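PDB 6EEZ: DsbA-like disulfide oxidoreductase from Wolbachia endosymbiont of Drosophila melanogaster, which probably isomerises disulfide bonds in substrate proteins as a thioredoxin-fold thiol-disulfide exchange enzyme of the DsbA type. Local coordinates for residues S84-Y89 and Q142-S147. Numbering follows the deposited sequence.
Sequences SALAVY and QMINNS
Leu86 reaches from its helix into the angle between Met143 and Ile144, two consecutive residues of segment 142-147, and these three side chains make all the close approaches of the contact. Its CA-CB bond already points toward the other helix, and with chi1 at -71° CG swings opposite the carbonyl carbon and carries the fork of methyls out toward Met143. CB and CG stand back from the other helix, and the touching is left to the two methyls at the fork. Leu86 CD1 enters between the base of Met143 and the CG1 methylene of Ile144, 4.1 Å from Met143 CB and 4.2 Å from Ile144 CG1. Met143 runs extended through chi2 and then bends at its thioether (chi3 73°), which brings its terminal methyl back against both branches: Met143 CE lies 3.9 Å from Leu86 CD2, the closest approach between the two segments, and 4.2 Å from Leu86 CD1. Of the two branches only CD1 reaches Ile144, whose CG1 branch slants across that methyl, while its CB does not itself face segment 84-89. All three residues are buried, and no hydrogen bond crosses between the segments; the helices are held here by thin apolar contact, with the CA atoms of Leu86 and Met143 still 8.9 Å apart. Met143 O accepts a hydrogen bond from Tyr25 OH, and Ser147 OG is hydrogen-bonded to Arg69 NH1 of strand 65-70. Ile144 also rests on Leu79 and Ala82, and Met143 on Phe90, at positions before and after Leu86 along helix 76-91. That helix packs in turn on helices 96-105 and 126-135, within the helical insertion that DsbA-like proteins carry in the thioredoxin fold, and helix 137-154 leads from this bundle back to strand 161-164 of the central sheet.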
# COMPACT_ATOMS: atom_id res chain seq x y z
N SER A 84 5.97 10.99 2.24
CA SER A 84 5.43 12.00 1.34
C SER A 84 4.05 11.55 0.85
O SER A 84 3.10 12.34 0.80
CB SER A 84 6.40 12.22 0.17
OG SER A 84 7.71 12.59 0.62
N ALA A 85 3.93 10.26 0.53
CA ALA A 85 2.66 9.69 0.10
C ALA A 85 1.56 9.97 1.12
O ALA A 85 0.48 10.44 0.76
CB ALA A 85 2.80 8.20 -0.11
N LEU A 86 1.82 9.68 2.38
CA LEU A 86 0.80 9.93 3.38
C LEU A 86 0.60 11.43 3.60
O LEU A 86 -0.48 11.85 4.00
CB LEU A 86 1.14 9.22 4.69
CG LEU A 86 1.00 7.71 4.62
CD1 LEU A 86 1.49 7.04 5.91
CD2 LEU A 86 -0.45 7.35 4.37
N ALA A 87 1.62 12.25 3.33
CA ALA A 87 1.48 13.69 3.52
C ALA A 87 0.48 14.25 2.50
O ALA A 87 -0.25 15.20 2.78
CB ALA A 87 2.80 14.39 3.39
N VAL A 88 0.45 13.62 1.33
CA VAL A 88 -0.54 13.91 0.30
C VAL A 88 -1.93 13.41 0.71
O VAL A 88 -2.93 14.11 0.56
CB VAL A 88 -0.11 13.26 -1.04
CG1 VAL A 88 -1.27 13.23 -2.05
CG2 VAL A 88 1.09 13.98 -1.61
N TYR A 89 -1.99 12.19 1.21
CA TYR A 89 -3.24 11.59 1.66
C TYR A 89 -4.02 12.49 2.60
O TYR A 89 -5.23 12.67 2.46
CB TYR A 89 -2.95 10.26 2.35
CG TYR A 89 -4.12 9.63 3.05
CD1 TYR A 89 -5.12 8.98 2.33
CD2 TYR A 89 -4.22 9.64 4.44
CE1 TYR A 89 -6.19 8.37 2.97
CE2 TYR A 89 -5.28 9.03 5.09
CZ TYR A 89 -6.27 8.40 4.35
OH TYR A 89 -7.33 7.81 5.01
N GLN A 142 3.58 7.27 13.13
CA GLN A 142 2.82 6.22 13.80
C GLN A 142 2.29 5.20 12.81
O GLN A 142 2.38 3.99 13.06
CB GLN A 142 1.65 6.82 14.59
CG GLN A 142 0.95 5.83 15.50
CD GLN A 142 -0.17 6.47 16.31
OE1 GLN A 142 -1.29 6.57 15.83
NE2 GLN A 142 0.13 6.89 17.54
N MET A 143 1.76 5.68 11.69
CA MET A 143 1.16 4.79 10.69
C MET A 143 2.21 3.91 10.04
O MET A 143 1.95 2.75 9.74
CB MET A 143 0.41 5.59 9.62
CG MET A 143 -0.91 6.19 10.09
SD MET A 143 -1.65 7.34 8.88
CE MET A 143 -2.21 6.17 7.64
N ILE A 144 3.39 4.45 9.79
CA ILE A 144 4.43 3.70 9.11
C ILE A 144 5.02 2.67 10.07
O ILE A 144 5.31 1.53 9.69
CB ILE A 144 5.53 4.62 8.56
CG1 ILE A 144 5.02 5.32 7.29
CG2 ILE A 144 6.82 3.84 8.28
CD1 ILE A 144 5.99 6.25 6.64
N ASN A 145 5.18 3.05 11.33
CA ASN A 145 5.68 2.12 12.32
C ASN A 145 4.71 0.97 12.49
O ASN A 145 5.12 -0.19 12.61
CB ASN A 145 5.91 2.83 13.66
CG ASN A 145 7.15 3.68 13.65
OD1 ASN A 145 8.07 3.45 12.86
ND2 ASN A 145 7.20 4.66 14.54
N ASN A 146 3.41 1.29 12.47
CA ASN A 146 2.42 0.26 12.68
C ASN A 146 2.40 -0.70 11.52
O ASN A 146 2.24 -1.89 11.72
CB ASN A 146 1.04 0.87 12.93
CG ASN A 146 0.88 1.39 14.36
OD1 ASN A 146 1.65 1.03 15.26
ND2 ASN A 146 -0.12 2.22 14.57
N SER A 147 2.65 -0.21 10.30
CA SER A 147 2.72 -1.10 9.14
C SER A 147 3.97 -1.96 9.16
O SER A 147 3.92 -3.13 8.77
CB SER A 147 2.68 -0.31 7.83
OG SER A 147 1.42 0.28 7.63